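Local coordinates for protein amino Transferase (Eubacterium rectale, PDB 3ELE) that probably transfers amino groups between amino acids and keto acids, using bound pyridoxal-5'-phosphate, as a member of the class I and II aminotransferases, at residues D163-R168 against K195-L200; S113-A118 against N239-Y244; N346-K351 against E390-K395. All blocks are in the same frame, centred on the assembly; numbering follows the deposited sequence.

Contact 1: residues D163-R168 against K195-L200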
loop_
_atom_site.group_PDB
_atom_site.type_symbol
_atom_site.label_atom_id
_atom_site.label_comp_id
_atom_site.label_asym_id
_atom_site.label_seq_id
_atom_site.Cartn_x
_atom_site.Cartn_y
_atom_site.Cartn_z
ATOM N N ASP A 163 29.811 19.687 8.512
ATOM C CA ASP A 163 29.869 21.094 8.062
ATOM C C ASP A 163 28.872 21.323 6.910
ATOM O O ASP A 163 28.029 22.247 6.981
ATOM C CB ASP A 163 31.295 21.505 7.651
ATOM C CG ASP A 163 32.247 21.688 8.861
ATOM O OD1 ASP A 163 31.830 21.510 10.023
ATOM O OD2 ASP A 163 33.433 22.033 8.643
ATOM N N ALA A 164 28.954 20.452 5.897
ATOM C CA ALA A 164 28.058 20.472 4.738
ATOM C C ALA A 164 26.607 20.294 5.201
ATOM O O ALA A 164 25.742 21.054 4.779
ATOM C CB ALA A 164 28.435 19.365 3.716
ATOM N N LEU A 165 26.355 19.347 6.114
ATOM C CA LEU A 165 24.991 19.111 6.628
ATOM C C LEU A 165 24.444 20.340 7.332
ATOM O O LEU A 165 23.361 20.787 6.981
ATOM C CB LEU A 165 24.892 17.893 7.559
ATOM C CG LEU A 165 23.564 17.633 8.305
ATOM C CD1 LEU A 165 22.330 17.670 7.365
ATOM C CD2 LEU A 165 23.649 16.323 9.079
ATOM N N GLU A 166 25.200 20.868 8.301
ATOM C CA GLU A 166 24.797 22.047 9.076
ATOM C C GLU A 166 24.462 23.255 8.195
ATOM O O GLU A 166 23.516 23.995 8.481
ATOM C CB GLU A 166 25.886 22.426 10.096
ATOM C CG GLU A 166 25.470 23.587 11.009
ATOM C CD GLU A 166 26.376 23.831 12.197
ATOM O OE1 GLU A 166 27.403 23.142 12.361
ATOM O OE2 GLU A 166 26.035 24.740 12.982
ATOM N N GLU A 167 25.258 23.446 7.144
ATOM C CA GLU A 167 25.083 24.535 6.170
ATOM C C GLU A 167 23.767 24.404 5.374
ATOM O O GLU A 167 23.182 25.412 4.989
ATOM C CB GLU A 167 26.303 24.583 5.234
ATOM C CG GLU A 167 26.402 25.792 4.318
ATOM C CD GLU A 167 27.592 25.734 3.340
ATOM O OE1 GLU A 167 28.455 24.819 3.427
ATOM O OE2 GLU A 167 27.657 26.629 2.465
ATOM N N ARG A 168 23.294 23.172 5.160
ATOM C CA ARG A 168 22.020 22.904 4.431
ATOM C C ARG A 168 20.766 22.829 5.320
ATOM O O ARG A 168 19.665 22.636 4.803
ATOM C CB ARG A 168 22.165 21.639 3.587
ATOM C CG ARG A 168 23.104 21.850 2.424
ATOM C CD ARG A 168 23.606 20.579 1.840
ATOM N NE ARG A 168 24.422 20.833 0.645
ATOM C CZ ARG A 168 25.671 21.307 0.639
ATOM N NH1 ARG A 168 26.318 21.614 1.763
ATOM N NH2 ARG A 168 26.291 21.482 -0.530
ATOM N N LYS A 195 25.768 10.294 17.475
ATOM C CA LYS A 195 25.794 11.294 18.569
ATOM C C LYS A 195 26.000 12.729 18.045
ATOM O O LYS A 195 25.292 13.628 18.479
ATOM C CB LYS A 195 26.860 10.967 19.631
ATOM C CG LYS A 195 26.502 9.783 20.528
ATOM C CD LYS A 195 27.698 9.208 21.281
ATOM C CE LYS A 195 28.277 10.130 22.322
ATOM N NZ LYS A 195 29.471 9.498 23.014
ATOM N N LYS A 196 26.956 12.935 17.132
ATOM C CA LYS A 196 27.193 14.285 16.541
ATOM C C LYS A 196 25.962 14.785 15.779
ATOM O O LYS A 196 25.616 15.958 15.878
ATOM C CB LYS A 196 28.415 14.322 15.610
ATOM C CG LYS A 196 29.755 14.171 16.312
ATOM C CD LYS A 196 30.968 14.384 15.365
ATOM C CE LYS A 196 31.112 15.881 14.957
ATOM N NZ LYS A 196 32.422 16.260 14.321
ATOM N N LEU A 197 25.325 13.878 15.025
ATOM C CA LEU A 197 24.083 14.152 14.285
ATOM C C LEU A 197 22.988 14.570 15.236
ATOM O O LEU A 197 22.309 15.568 14.998
ATOM C CB LEU A 197 23.594 12.905 13.526
ATOM C CG LEU A 197 22.315 13.034 12.688
ATOM C CD1 LEU A 197 22.587 13.928 11.519
ATOM C CD2 LEU A 197 21.839 11.657 12.230
ATOM N N SER A 198 22.826 13.793 16.310
ATOM C CA SER A 198 21.809 14.067 17.317
ATOM C C SER A 198 22.036 15.413 17.994
ATOM O O SER A 198 21.095 16.176 18.121
ATOM C CB SER A 198 21.736 12.938 18.322
ATOM O OG SER A 198 21.466 11.726 17.630
ATOM N N ASP A 199 23.281 15.722 18.349
ATOM C CA ASP A 199 23.609 17.033 18.951
ATOM C C ASP A 199 23.355 18.203 17.996
ATOM O O ASP A 199 22.821 19.223 18.411
ATOM C CB ASP A 199 25.067 17.095 19.434
ATOM C CG ASP A 199 25.374 16.104 20.558
ATOM O OD1 ASP A 199 24.445 15.652 21.275
ATOM O OD2 ASP A 199 26.571 15.791 20.724
ATOM N N LEU A 200 23.732 18.039 16.731
ATOM C CA LEU A 200 23.539 19.058 15.694
ATOM C C LEU A 200 22.057 19.364 15.480
ATOM O O LEU A 200 21.655 20.527 15.498
ATOM C CB LEU A 200 24.182 18.618 14.363
ATOM C CG LEU A 200 24.051 19.533 13.128
ATOM C CD1 LEU A 200 24.652 20.923 13.365
ATOM C CD2 LEU A 200 24.677 18.830 11.916
#
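Leu165 and Leu200 face each other between two helices of the large PLP-binding domain, an aminotransferase fold built round a seven-stranded mixed sheet. Over residues 163-167 of helix 162-167 and 195-200 of helix 191-208 the axes run nearly the same way, crossing at -23° and approaching to 11.5 Å. The apolar, branched end of leucine is suited to this buried gap.

Leu165 does most of its touching with one methyl. Its CD2 lies 3.6 Å from CD1 of Leu197, the two side chains crossing at about a right angle, and 3.9 Å from CD2 of Leu200, which it meets at a slant. All three leucines hold CG anti to the backbone N; in Leu197, whose CB bond does not aim at the other helix, chi1 of -179° helps bring the branch end round to meet Leu165.

The fork of Leu200 divides its work, CD2 packing on Leu165 while CD1 meets the chain of Glu166 obliquely. Leu200 CD1 is 3.6 Å from Glu166 CD and as near CG, with CB and OE1 scarcely farther. Glutamate fits this half-open border because its methylenes and the base of its carboxylate lie on the leucine while OE2 forms a salt bridge with Lys203. Phe162, from the same short helix as Leu165, packs on Leu197 and Leu200, and Val151 of strand 147-151 meets Leu165, joining that helix to the sheet.

Arg168 folds back on the preceding turn: its NH1 donates to Ala164 O at 3.1 Å, from the face of that carbonyl opposite the one approached by Arg168 N.

Contact 2: residues S113-A118 against N239-Y244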
loop_
_atom_site.group_PDB
_atom_site.type_symbol
_atom_site.label_atom_id
_atom_site.label_comp_id
_atom_site.label_asym_id
_atom_site.label_seq_id
_atom_site.Cartn_x
_atom_site.Cartn_y
_atom_site.Cartn_z
ATOM N N SER A 113 6.919 6.782 2.885
ATOM C CA SER A 113 5.827 7.595 2.321
ATOM C C SER A 113 4.965 8.199 3.434
ATOM O O SER A 113 4.727 9.423 3.441
ATOM C CB SER A 113 4.977 6.774 1.341
ATOM O OG SER A 113 5.745 6.374 0.212
ATOM N N ILE A 114 4.559 7.353 4.388
ATOM C CA ILE A 114 3.786 7.773 5.581
ATOM C C ILE A 114 4.502 8.869 6.365
ATOM O O ILE A 114 3.867 9.840 6.758
ATOM C CB ILE A 114 3.500 6.564 6.544
ATOM C CG1 ILE A 114 2.442 5.651 5.941
ATOM C CG2 ILE A 114 3.008 7.027 7.902
ATOM C CD1 ILE A 114 2.343 4.326 6.622
ATOM N N CYS A 115 5.814 8.711 6.590
ATOM C CA CYS A 115 6.612 9.720 7.331
ATOM C C CYS A 115 6.668 11.089 6.641
ATOM O O CYS A 115 6.443 12.107 7.288
ATOM C CB CYS A 115 8.028 9.223 7.640
ATOM S SG CYS A 115 8.075 7.885 8.865
ATOM N N PHE A 116 6.947 11.110 5.341
ATOM C CA PHE A 116 7.012 12.383 4.608
ATOM C C PHE A 116 5.623 13.008 4.480
ATOM O O PHE A 116 5.466 14.234 4.656
ATOM C CB PHE A 116 7.664 12.237 3.241
ATOM C CG PHE A 116 9.047 11.633 3.275
ATOM C CD1 PHE A 116 10.051 12.185 4.073
ATOM C CD2 PHE A 116 9.365 10.541 2.455
ATOM C CE1 PHE A 116 11.356 11.626 4.085
ATOM C CE2 PHE A 116 10.648 9.987 2.451
ATOM C CZ PHE A 116 11.647 10.525 3.268
ATOM N N ARG A 117 4.616 12.164 4.225
ATOM C CA ARG A 117 3.219 12.611 4.145
ATOM C C ARG A 117 2.727 13.201 5.481
ATOM O O ARG A 117 2.097 14.254 5.501
ATOM C CB ARG A 117 2.323 11.459 3.686
ATOM C CG ARG A 117 0.876 11.809 3.363
ATOM C CD ARG A 117 0.749 12.963 2.372
ATOM N NE ARG A 117 -0.627 13.151 1.905
ATOM C CZ ARG A 117 -1.188 12.583 0.832
ATOM N NH1 ARG A 117 -0.506 11.784 0.030
ATOM N NH2 ARG A 117 -2.454 12.857 0.535
ATOM N N ALA A 118 3.042 12.528 6.589
ATOM C CA ALA A 118 2.675 13.006 7.935
ATOM C C ALA A 118 3.410 14.285 8.331
ATOM O O ALA A 118 2.848 15.149 8.970
ATOM C CB ALA A 118 2.932 11.907 9.000
ATOM N N ASN A 239 13.300 12.882 18.758
ATOM C CA ASN A 239 12.470 12.995 17.534
ATOM C C ASN A 239 13.010 12.138 16.385
ATOM O O ASN A 239 13.522 12.624 15.401
ATOM C CB ASN A 239 12.295 14.475 17.150
ATOM C CG ASN A 239 11.456 15.239 18.162
ATOM O OD1 ASN A 239 10.359 14.820 18.494
ATOM N ND2 ASN A 239 11.964 16.364 18.639
ATOM N N THR A 240 12.855 10.831 16.536
ATOM C CA THR A 240 13.301 9.853 15.557
ATOM C C THR A 240 12.117 8.980 15.205
ATOM O O THR A 240 11.418 8.505 16.108
ATOM C CB THR A 240 14.395 8.973 16.149
ATOM O OG1 THR A 240 15.493 9.788 16.547
ATOM C CG2 THR A 240 14.887 7.841 15.153
ATOM N N LEU A 241 11.896 8.811 13.901
ATOM C CA LEU A 241 10.916 7.894 13.332
ATOM C C LEU A 241 11.744 6.799 12.694
ATOM O O LEU A 241 12.690 7.113 11.973
ATOM C CB LEU A 241 10.054 8.588 12.276
ATOM C CG LEU A 241 9.058 9.615 12.817
ATOM C CD1 LEU A 241 8.546 10.548 11.713
ATOM C CD2 LEU A 241 7.907 8.880 13.529
ATOM N N VAL A 242 11.434 5.531 12.991
ATOM C CA VAL A 242 12.158 4.384 12.422
ATOM C C VAL A 242 11.253 3.690 11.416
ATOM O O VAL A 242 10.099 3.424 11.719
ATOM C CB VAL A 242 12.661 3.393 13.495
ATOM C CG1 VAL A 242 13.381 2.196 12.834
ATOM C CG2 VAL A 242 13.596 4.121 14.501
ATOM N N CYS A 243 11.794 3.459 10.214
ATOM C CA CYS A 243 11.130 2.774 9.108
ATOM C C CYS A 243 11.889 1.478 8.928
ATOM O O CYS A 243 13.114 1.490 8.716
ATOM C CB CYS A 243 11.197 3.603 7.820
ATOM S SG CYS A 243 10.305 5.160 7.959
ATOM N N TYR A 244 11.164 0.373 9.032
ATOM C CA TYR A 244 11.733 -0.933 8.915
ATOM C C TYR A 244 10.849 -1.811 8.023
ATOM O O TYR A 244 9.686 -1.496 7.783
ATOM C CB TYR A 244 11.874 -1.518 10.329
ATOM C CG TYR A 244 12.552 -2.864 10.339
ATOM C CD1 TYR A 244 13.950 -2.971 10.209
ATOM C CD2 TYR A 244 11.797 -4.046 10.386
ATOM C CE1 TYR A 244 14.574 -4.212 10.176
ATOM C CE2 TYR A 244 12.415 -5.298 10.353
ATOM C CZ TYR A 244 13.798 -5.379 10.256
ATOM O OH TYR A 244 14.384 -6.626 10.226
#
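Helix 108-119 of the PLP-binding domain packs here on strand 240-245 of the central seven-stranded sheet, an alpha/beta layer contact in the interior of the aminotransferase fold. Cys115 is the helix residue that makes it, pointing at the strand between Leu241 and Cys243. These alternate residues send their side chains toward the helix, whereas Val242 between them points away.

The two cysteines meet through their sulfurs, Cys115 SG lying 3.6 Å from Cys243 SG. That is a van der Waals approach, far too long for a disulfide. On its other contact the same Cys115 sulfur is 3.9 Å from CD1 of Leu241 and almost as near its CB, so the leucine lies against it along both its root and one branch tip. Small, weakly polar cysteine suits a place where helix and strand are close, with Cys115 and Leu241 CA atoms 7.6 Å apart; leucine supplies the wider apolar surface and also reaches Leu272 of helix 269-282.

The strand is held in the sheet by backbone hydrogen bonds of Leu241 with Ile214 and Ala216, and of Cys243 with Ala216. The side chain of Cys243 lies about 8 Å from the bound PLP, near the cofactor but not among its pocket residues. In Cys115, chi1 of -69° sets SG anti to the carbonyl carbon and directs it at the Cys243 sulfur.

Contact 3: residues N346-K351 against E390-K395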
loop_
_atom_site.group_PDB
_atom_site.type_symbol
_atom_site.label_atom_id
_atom_site.label_comp_id
_atom_site.label_asym_id
_atom_site.label_seq_id
_atom_site.Cartn_x
_atom_site.Cartn_y
_atom_site.Cartn_z
ATOM N N ASN A 346 29.923 7.060 -15.876
ATOM C CA ASN A 346 29.064 6.577 -16.974
ATOM C C ASN A 346 29.914 5.981 -18.110
ATOM O O ASN A 346 29.604 4.894 -18.610
ATOM C CB ASN A 346 28.131 7.676 -17.505
ATOM C CG ASN A 346 27.232 8.273 -16.417
ATOM O OD1 ASN A 346 26.297 7.635 -15.955
ATOM N ND2 ASN A 346 27.515 9.507 -16.025
ATOM N N ALA A 347 30.989 6.694 -18.477
ATOM C CA ALA A 347 31.960 6.253 -19.475
ATOM C C ALA A 347 32.675 4.986 -18.988
ATOM O O ALA A 347 32.903 4.058 -19.774
ATOM C CB ALA A 347 32.963 7.361 -19.777
ATOM N N PHE A 348 33.010 4.942 -17.695
ATOM C CA PHE A 348 33.587 3.738 -17.077
ATOM C C PHE A 348 32.617 2.536 -17.098
ATOM O O PHE A 348 33.052 1.420 -17.396
ATOM C CB PHE A 348 34.075 4.018 -15.652
ATOM C CG PHE A 348 34.537 2.784 -14.913
ATOM C CD1 PHE A 348 35.670 2.102 -15.329
ATOM C CD2 PHE A 348 33.842 2.311 -13.799
ATOM C CE1 PHE A 348 36.103 0.933 -14.654
ATOM C CE2 PHE A 348 34.272 1.174 -13.111
ATOM C CZ PHE A 348 35.406 0.484 -13.542
ATOM N N CYS A 349 31.334 2.764 -16.790
ATOM C CA CYS A 349 30.320 1.690 -16.833
ATOM C C CYS A 349 30.104 1.145 -18.241
ATOM O O CYS A 349 29.752 -0.026 -18.368
ATOM C CB CYS A 349 28.990 2.112 -16.215
ATOM S SG CYS A 349 29.150 2.283 -14.473
ATOM N N GLU A 350 30.289 1.990 -19.267
ATOM C CA GLU A 350 30.253 1.569 -20.673
ATOM C C GLU A 350 31.434 0.670 -21.001
ATOM O O GLU A 350 31.249 -0.324 -21.691
ATOM C CB GLU A 350 30.224 2.759 -21.661
ATOM C CG GLU A 350 28.886 3.514 -21.735
ATOM C CD GLU A 350 27.728 2.682 -22.304
ATOM O OE1 GLU A 350 27.958 1.620 -22.937
ATOM O OE2 GLU A 350 26.568 3.101 -22.126
ATOM N N LYS A 351 32.633 1.027 -20.522
ATOM C CA LYS A 351 33.827 0.184 -20.702
ATOM C C LYS A 351 33.675 -1.182 -19.995
ATOM O O LYS A 351 34.088 -2.210 -20.531
ATOM C CB LYS A 351 35.097 0.901 -20.232
ATOM C CG LYS A 351 35.512 2.112 -21.079
ATOM C CD LYS A 351 35.947 1.696 -22.460
ATOM C CE LYS A 351 36.521 2.841 -23.280
ATOM N NZ LYS A 351 36.926 2.314 -24.633
ATOM N N GLU A 390 39.748 -7.718 -14.537
ATOM C CA GLU A 390 41.162 -7.551 -14.843
ATOM C C GLU A 390 41.354 -6.913 -16.226
ATOM O O GLU A 390 42.209 -6.040 -16.391
ATOM C CB GLU A 390 41.860 -8.924 -14.778
ATOM C CG GLU A 390 43.367 -8.940 -14.956
ATOM C CD GLU A 390 43.943 -10.360 -14.863
ATOM O OE1 GLU A 390 43.313 -11.332 -15.358
ATOM O OE2 GLU A 390 45.048 -10.498 -14.309
ATOM N N LYS A 391 40.561 -7.358 -17.209
ATOM C CA LYS A 391 40.631 -6.819 -18.580
ATOM C C LYS A 391 40.138 -5.366 -18.628
ATOM O O LYS A 391 40.731 -4.540 -19.326
ATOM C CB LYS A 391 39.845 -7.702 -19.554
ATOM C CG LYS A 391 40.038 -7.334 -21.018
ATOM C CD LYS A 391 39.522 -8.431 -21.933
ATOM C CE LYS A 391 39.613 -8.023 -23.398
ATOM N NZ LYS A 391 39.181 -9.120 -24.331
ATOM N N ILE A 392 39.068 -5.066 -17.885
ATOM C CA ILE A 392 38.548 -3.686 -17.778
ATOM C C ILE A 392 39.656 -2.757 -17.226
ATOM O O ILE A 392 39.930 -1.712 -17.810
ATOM C CB ILE A 392 37.281 -3.592 -16.887
ATOM C CG1 ILE A 392 36.091 -4.308 -17.535
ATOM C CG2 ILE A 392 36.902 -2.126 -16.620
ATOM C CD1 ILE A 392 35.004 -4.673 -16.526
ATOM N N TYR A 393 40.280 -3.183 -16.129
ATOM C CA TYR A 393 41.387 -2.467 -15.480
ATOM C C TYR A 393 42.522 -2.156 -16.468
ATOM O O TYR A 393 42.997 -1.020 -16.532
ATOM C CB TYR A 393 41.929 -3.286 -14.305
ATOM C CG TYR A 393 42.832 -2.488 -13.415
ATOM C CD1 TYR A 393 42.288 -1.676 -12.416
ATOM C CD2 TYR A 393 44.223 -2.519 -13.572
ATOM C CE1 TYR A 393 43.088 -0.928 -11.590
ATOM C CE2 TYR A 393 45.045 -1.764 -12.735
ATOM C CZ TYR A 393 44.448 -0.973 -11.749
ATOM O OH TYR A 393 45.199 -0.222 -10.910
ATOM N N LYS A 394 42.928 -3.189 -17.215
ATOM C CA LYS A 394 43.927 -3.098 -18.301
ATOM C C LYS A 394 43.633 -2.047 -19.383
ATOM O O LYS A 394 44.579 -1.521 -19.966
ATOM C CB LYS A 394 44.160 -4.457 -19.004
ATOM C CG LYS A 394 45.409 -5.231 -18.581
ATOM C CD LYS A 394 45.298 -5.975 -17.265
ATOM C CE LYS A 394 46.576 -6.789 -17.018
ATOM N NZ LYS A 394 46.500 -7.637 -15.792
ATOM N N LYS A 395 42.352 -1.785 -19.675
ATOM C CA LYS A 395 41.953 -0.741 -20.656
ATOM C C LYS A 395 42.486 0.639 -20.263
ATOM O O LYS A 395 42.844 1.431 -21.129
ATOM C CB LYS A 395 40.422 -0.615 -20.803
ATOM C CG LYS A 395 39.668 -1.861 -21.309
ATOM C CD LYS A 395 38.138 -1.636 -21.252
ATOM C CE LYS A 395 37.341 -2.887 -21.631
ATOM N NZ LYS A 395 37.521 -3.310 -23.036
#
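With CG anti to its backbone N (chi1 174°), Phe348 sends its ring toward helix 379-396, although its CB bond does not aim that way; in Ile392, chi1 of -67° places CG1 beside the N, which leaves CG2 anti to N and turned to the ring. The two belong to a helix-helix contact beside the small antiparallel sheet of the aminotransferase fold, between helix 345-353 and the C-terminal helix, whose segments 346-351 and 390-395 cross at 129°.

Ring and isoleucine cross at about a right angle, Phe348 CE1 lying 3.7 Å from Ile392 CG2. Aromatic bulk suits this buried place, for the same ring also touches Val371 of strand 370-374 and Ile359, while the beta-branched isoleucine gives a compact surface close to its backbone.

Farther out the packing passes to lysines, apolar along their length and charged at the end. CB of Lys351 and CD of Lys395 are 4.1 Å apart as the chains pass at a slant. Lys395 NZ forms salt bridges with Glu354 and Glu355, which probably ease the nearness of Lys351 NZ, 5.9 Å away and itself in a long, weak ion pair with Glu354. One bond back from its own NZ, Lys395 CE rests 3.5 Å from the backbone O of Lys351.

How the contacts relate
Contacts 1 and 2 belong to the same large domain and its seven-stranded sheet, their centres about 20 Å apart but their atoms not touching, and the chain makes the whole of contact 1 between the two segments of contact 2. Contact 3 follows later in the chain, across the chain's centre from contact 2 and beside the small antiparallel sheet. The chemistry varies with place: contacts 1 and 2 are buried, contact 3 partly so. Contact 2, nearest the middle, joins helix to strand through sulfur and one leucine. Contact 1 is leucine packing between helices, bordered by a glutamate. Contact 3, lying farthest out, pairs a small apolar centre with lysine chains, one of them salt-bridged to two glutamates.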